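Local atomic coordinates of CLIP-associating protein 2 (Mus musculus, PDB entry 3WOZ), a protein that probably binds tubulin through its TOG domains, which contribute in different ways to microtubule dynamics. Residues V145-L148 and K149-T153; L171-S174 and R175-W179; M209-G212 and A213-K216. All blocks are in the same frame, centred on the assembly; numbering follows the deposited sequence.

Contact 1. Residues V145-L148 and K149-T153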
# COMPACT_ATOMS: atom_id res chain seq x y z
N VAL A 145 -11.36 -2.32 2.43
CA VAL A 145 -11.12 -1.92 3.82
C VAL A 145 -9.66 -1.51 4.02
O VAL A 145 -9.37 -0.45 4.57
CB VAL A 145 -11.52 -3.07 4.81
CG1 VAL A 145 -11.00 -2.79 6.22
CG2 VAL A 145 -13.03 -3.26 4.83
N ALA A 146 -8.74 -2.35 3.56
CA ALA A 146 -7.30 -2.11 3.69
C ALA A 146 -6.85 -0.84 2.96
O ALA A 146 -6.10 -0.03 3.51
CB ALA A 146 -6.51 -3.33 3.23
N ILE A 147 -7.31 -0.68 1.72
CA ILE A 147 -7.04 0.55 0.95
C ILE A 147 -7.52 1.78 1.70
O ILE A 147 -6.78 2.75 1.85
CB ILE A 147 -7.69 0.52 -0.46
CG1 ILE A 147 -7.00 -0.52 -1.34
CG2 ILE A 147 -7.63 1.91 -1.12
CD1 ILE A 147 -7.91 -1.06 -2.44
N LEU A 148 -8.77 1.73 2.18
CA LEU A 148 -9.39 2.86 2.87
C LEU A 148 -8.71 3.20 4.20
O LEU A 148 -8.44 4.37 4.49
CB LEU A 148 -10.89 2.61 3.08
CG LEU A 148 -11.78 2.52 1.83
CD1 LEU A 148 -13.13 1.87 2.16
CD2 LEU A 148 -11.96 3.89 1.14
N LYS A 149 -8.42 2.18 5.01
CA LYS A 149 -7.71 2.41 6.27
C LYS A 149 -6.36 3.08 6.04
O LYS A 149 -5.96 3.98 6.79
CB LYS A 149 -7.52 1.10 7.05
CG LYS A 149 -8.75 0.65 7.81
CD LYS A 149 -8.44 -0.61 8.60
CE LYS A 149 -9.53 -0.95 9.61
NZ LYS A 149 -9.33 -2.33 10.13
N TYR A 150 -5.66 2.67 4.98
CA TYR A 150 -4.37 3.24 4.64
C TYR A 150 -4.51 4.71 4.20
O TYR A 150 -3.77 5.57 4.68
CB TYR A 150 -3.67 2.40 3.57
CG TYR A 150 -2.20 2.72 3.39
CD1 TYR A 150 -1.79 3.84 2.67
CD2 TYR A 150 -1.22 1.89 3.93
CE1 TYR A 150 -0.44 4.13 2.49
CE2 TYR A 150 0.13 2.17 3.75
CZ TYR A 150 0.51 3.29 3.04
OH TYR A 150 1.85 3.57 2.86
N ILE A 151 -5.47 4.98 3.31
CA ILE A 151 -5.79 6.37 2.93
C ILE A 151 -5.99 7.21 4.17
O ILE A 151 -5.33 8.23 4.35
CB ILE A 151 -7.11 6.51 2.11
CG1 ILE A 151 -7.26 5.43 1.03
CG2 ILE A 151 -7.26 7.94 1.54
CD1 ILE A 151 -6.45 5.62 -0.20
N GLU A 152 -6.90 6.76 5.04
CA GLU A 152 -7.24 7.49 6.25
C GLU A 152 -6.00 7.83 7.08
O GLU A 152 -5.84 8.97 7.52
CB GLU A 152 -8.25 6.72 7.11
CG GLU A 152 -9.12 7.66 7.94
CD GLU A 152 -9.36 7.17 9.36
OE1 GLU A 152 -9.46 5.94 9.58
OE2 GLU A 152 -9.45 8.04 10.26
N THR A 153 -5.13 6.85 7.28
CA THR A 153 -3.91 7.05 8.08
C THR A 153 -2.93 8.00 7.37
O THR A 153 -2.29 8.84 8.01
CB THR A 153 -3.22 5.72 8.42
OG1 THR A 153 -4.20 4.80 8.92
CG2 THR A 153 -2.13 5.91 9.46
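Tyr150 meets Ala146 through its stem, with CB resting 3.4 Å from Ala146 O, while the flat phenol ring leaves the local contact altogether. With CG anti to the backbone N (chi1 -166°), the side chain is carried among three other helices, where it touches Leu89 and Leu93, Leu112, Thr115 and Arg116, and Leu128. The setting is the middle of helix 141-155, within the HEAT-like helical array of a TOG domain, and the i to i+4 spacing sets side chains next to each other on successive turns. Ile147 and Ile151, like with like, run abreast in one direction, Ile147 CG2 meeting Ile151 CD1 at 4.0 Å; both also reach helix 121-133. On the solvent side, Val145 and Lys149 run alongside each other, with Val145 CG1 4.1 Å from Lys149 CD, so that the extended lysine chain lends its methylenes to the packing before its amine moves away. A backbone bond runs beneath this second pair, Lys149 N to Val145 O at 2.8 Å (169°); Glu152 N gives likewise to Leu148 O at 2.9 Å. The carboxylate of Glu152 makes a salt bridge with Lys156, farther along the same helix. Lys149 O is gripped twice, by Thr153 OG1 (2.9 Å) and Thr153 N (3.0 Å), which approach it one from each side of its carbonyl plane.

Contact 2. Residues L171-S174 and R175-W179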
# COMPACT_ATOMS: atom_id res chain seq x y z
N LEU A 171 -12.43 10.87 -9.53
CA LEU A 171 -12.87 9.52 -9.88
C LEU A 171 -12.77 8.56 -8.69
O LEU A 171 -13.58 7.64 -8.56
CB LEU A 171 -12.04 8.99 -11.07
CG LEU A 171 -12.33 7.64 -11.73
CD1 LEU A 171 -13.64 7.65 -12.52
CD2 LEU A 171 -11.17 7.26 -12.65
N ALA A 172 -11.78 8.79 -7.83
CA ALA A 172 -11.55 7.94 -6.65
C ALA A 172 -12.53 8.25 -5.53
O ALA A 172 -13.11 7.33 -4.93
CB ALA A 172 -10.13 8.08 -6.17
N VAL A 173 -12.72 9.54 -5.25
CA VAL A 173 -13.65 9.98 -4.20
C VAL A 173 -15.09 9.54 -4.50
O VAL A 173 -15.84 9.19 -3.58
CB VAL A 173 -13.56 11.50 -3.94
CG1 VAL A 173 -14.67 11.98 -3.02
CG2 VAL A 173 -12.21 11.85 -3.33
N SER A 174 -15.46 9.54 -5.79
CA SER A 174 -16.76 9.04 -6.25
C SER A 174 -17.01 7.60 -5.80
O SER A 174 -18.07 7.29 -5.26
CB SER A 174 -16.87 9.12 -7.77
OG SER A 174 -16.73 10.45 -8.23
N ARG A 175 -16.03 6.74 -6.05
CA ARG A 175 -16.11 5.33 -5.66
C ARG A 175 -16.27 5.18 -4.15
O ARG A 175 -17.06 4.34 -3.69
CB ARG A 175 -14.87 4.57 -6.14
CG ARG A 175 -14.81 4.40 -7.65
CD ARG A 175 -13.77 3.38 -8.06
NE ARG A 175 -14.06 2.03 -7.57
CZ ARG A 175 -13.60 0.91 -8.10
NH1 ARG A 175 -13.92 -0.27 -7.58
NH2 ARG A 175 -12.81 0.95 -9.17
N VAL A 176 -15.54 5.99 -3.39
CA VAL A 176 -15.57 5.96 -1.93
C VAL A 176 -16.96 6.34 -1.40
O VAL A 176 -17.46 5.69 -0.47
CB VAL A 176 -14.45 6.86 -1.31
CG1 VAL A 176 -14.52 6.84 0.21
CG2 VAL A 176 -13.08 6.41 -1.76
N ILE A 177 -17.57 7.37 -1.99
CA ILE A 177 -18.92 7.83 -1.62
C ILE A 177 -19.92 6.67 -1.57
O ILE A 177 -20.65 6.51 -0.60
CB ILE A 177 -19.48 8.91 -2.60
CG1 ILE A 177 -18.44 10.01 -2.92
CG2 ILE A 177 -20.80 9.51 -2.07
CD1 ILE A 177 -18.24 11.07 -1.84
N THR A 178 -19.93 5.87 -2.64
CA THR A 178 -20.87 4.76 -2.76
C THR A 178 -20.52 3.61 -1.81
O THR A 178 -21.42 2.99 -1.23
CB THR A 178 -20.96 4.23 -4.20
OG1 THR A 178 -19.65 4.03 -4.73
CG2 THR A 178 -21.70 5.24 -5.08
N TRP A 179 -19.22 3.36 -1.64
CA TRP A 179 -18.74 2.36 -0.69
C TRP A 179 -19.16 2.71 0.75
O TRP A 179 -19.12 1.86 1.64
CB TRP A 179 -17.21 2.21 -0.77
CG TRP A 179 -16.70 1.63 -2.07
CD1 TRP A 179 -17.44 1.08 -3.08
CD2 TRP A 179 -15.32 1.51 -2.47
NE1 TRP A 179 -16.61 0.64 -4.09
CE2 TRP A 179 -15.31 0.89 -3.75
CE3 TRP A 179 -14.10 1.87 -1.89
CZ2 TRP A 179 -14.13 0.63 -4.44
CZ3 TRP A 179 -12.92 1.61 -2.59
CH2 TRP A 179 -12.95 0.99 -3.85
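Two backbone bonds cross the contact, Ile177 N to Val173 O at 3.0 Å, although the position of that oxygen is less certain, and Val176 N to Ala172 O at 3.2 Å, the latter in the carbonyl plane. Two residues on from Val173, Arg175 O accepts two bonds: Thr178 OG1 comes in at 2.8 Å from above the carbonyl plane, and Trp179 N at 3.1 Å. The hydroxyl can do so because chi1 of Thr178 (49°) sets OG1 between its own N and carbonyl carbon, folded back on the helix. The same Arg175 O stands over one face of the Trp179 indole, toward the rim, while Arg175 NH1 lies in plane at the ring's edge; Lys144, from the preceding helix, adds a cation-pi contact. Ser174 OG bonds back to Arg170 O. Apolar packing follows outward. Val173 and Ile177 cross at a slant, with Val173 CG1 3.9 Å from Ile177 CD1. Ile177 goes on to touch Leu196, Phe218 and Ala222, whereas Val176 faces Ala192 and Leu196. A helix with different neighbours on its several sides, stacked in an extended row, is what the HEAT-repeat architecture of TOG domains provides.

Contact 3. Residues M209-G212 and A213-K216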
# COMPACT_ATOMS: atom_id res chain seq x y z
N MSE A 209 -14.63 21.95 -3.64
CA MSE A 209 -14.52 22.07 -5.09
C MSE A 209 -14.73 20.71 -5.76
O MSE A 209 -15.40 20.62 -6.79
CB MSE A 209 -13.14 22.64 -5.45
CG MSE A 209 -13.15 23.74 -6.50
SE MSE A 209 -11.39 24.60 -6.65
CE MSE A 209 -10.47 23.23 -7.69
N LEU A 210 -14.14 19.68 -5.16
CA LEU A 210 -14.29 18.28 -5.60
C LEU A 210 -15.76 17.87 -5.63
O LEU A 210 -16.25 17.38 -6.65
CB LEU A 210 -13.49 17.36 -4.65
CG LEU A 210 -13.13 15.88 -4.88
CD1 LEU A 210 -14.33 15.01 -5.28
CD2 LEU A 210 -11.99 15.70 -5.88
N LEU A 211 -16.46 18.07 -4.51
CA LEU A 211 -17.88 17.75 -4.39
C LEU A 211 -18.73 18.49 -5.41
O LEU A 211 -19.65 17.91 -6.00
CB LEU A 211 -18.39 18.06 -2.98
CG LEU A 211 -17.88 17.25 -1.78
CD1 LEU A 211 -18.32 17.92 -0.48
CD2 LEU A 211 -18.36 15.81 -1.83
N GLY A 212 -18.41 19.77 -5.63
CA GLY A 212 -19.12 20.61 -6.59
C GLY A 212 -19.06 20.07 -8.01
O GLY A 212 -20.01 20.22 -8.78
N ALA A 213 -17.94 19.43 -8.35
CA ALA A 213 -17.73 18.85 -9.67
C ALA A 213 -18.24 17.41 -9.78
O ALA A 213 -17.89 16.68 -10.72
CB ALA A 213 -16.26 18.94 -10.06
N LEU A 214 -19.06 17.00 -8.81
CA LEU A 214 -19.71 15.69 -8.82
C LEU A 214 -21.22 15.83 -8.98
O LEU A 214 -21.79 16.86 -8.60
CB LEU A 214 -19.41 14.94 -7.51
CG LEU A 214 -17.98 14.54 -7.15
CD1 LEU A 214 -17.95 13.95 -5.75
CD2 LEU A 214 -17.40 13.56 -8.16
N PRO A 215 -21.89 14.80 -9.56
CA PRO A 215 -23.35 14.80 -9.68
C PRO A 215 -24.07 14.89 -8.34
O PRO A 215 -23.49 14.58 -7.29
CB PRO A 215 -23.64 13.46 -10.36
CG PRO A 215 -22.41 13.16 -11.13
CD PRO A 215 -21.29 13.65 -10.26
N LYS A 216 -25.34 15.30 -8.38
CA LYS A 216 -26.17 15.52 -7.19
C LYS A 216 -26.29 14.30 -6.28
O LYS A 216 -26.65 14.42 -5.10
CB LYS A 216 -27.57 16.00 -7.60
CG LYS A 216 -27.59 17.36 -8.29
CD LYS A 216 -28.90 17.58 -9.04
CE LYS A 216 -28.99 18.99 -9.62
NZ LYS A 216 -27.92 19.27 -10.62
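Ala213 N, the first amide past the last turn of helix 204-212, is shared between two carbonyls of that helix. It donates to Met209 O at 3.2 Å, the usual i to i+4 bond though bent (139°), and more weakly to Leu210 O, also at 3.2 Å. Leu214 N then steps back only three residues, to Leu211 O at 3.0 Å, and approaches from well above the carbonyl plane (62° out of it). The shift from four-residue to three-residue bonding tightens the final turn as the chain leaves helical geometry. Between them these bonds occupy the oxygens of Met209, present as selenomethionine, and of Leu211, with Leu210 O held only by the weak branch of the Ala213 bond among the bonds of this turn. Pro215, which follows, has no amide hydrogen to offer and takes the N-cap position of the next helix.

Leu214 also folds its side chain back over the turn it has just left. Its CG, anti to the carbonyl carbon (chi1 -64°), lies 3.4 Å from Leu210 O, and its CD1 meets Leu210 CD1 at 3.8 Å, the two leucines set aslant. Leu211 CD2 is a looser neighbour, 4.4 Å from Leu214 CD1. A serine here would probably take away one of the apolar neighbours of Leu210 CD1 and open a gap between the helix end and helix 167-179. Within this all-helical domain the turn joins helix 204-212 to helix 216-226: Leu211 packs on Ala222 and Leu226 of the latter, whereas Leu210 rests on Val173, and Leu214 on Arg170 and Ser174, of helix 167-179.

In the fold
The contacts move steadily outward; contact 1 is buried and the other two are partly buried alike. The centre of contact 1 lies about 9 Å from the centre of the chain, those of contacts 2 and 3 about 18 Å and 27 Å. Contacts 1 and 2 belong to successive helices that touch directly, Leu148 CD2 lying 4.0 Å from Val176 CG2, and both also pack on helices 121-133 and 186-202. Contact 3 meets contact 2 but not contact 1; Val173 CG1 is 3.8 Å from Leu210 CD1. Their chemistry follows their place: regular four-residue bonding within the two helices, each with a threonine hydroxyl as an extra donor, but bent bonding that drops to a three-residue span where contact 3 turns between helices.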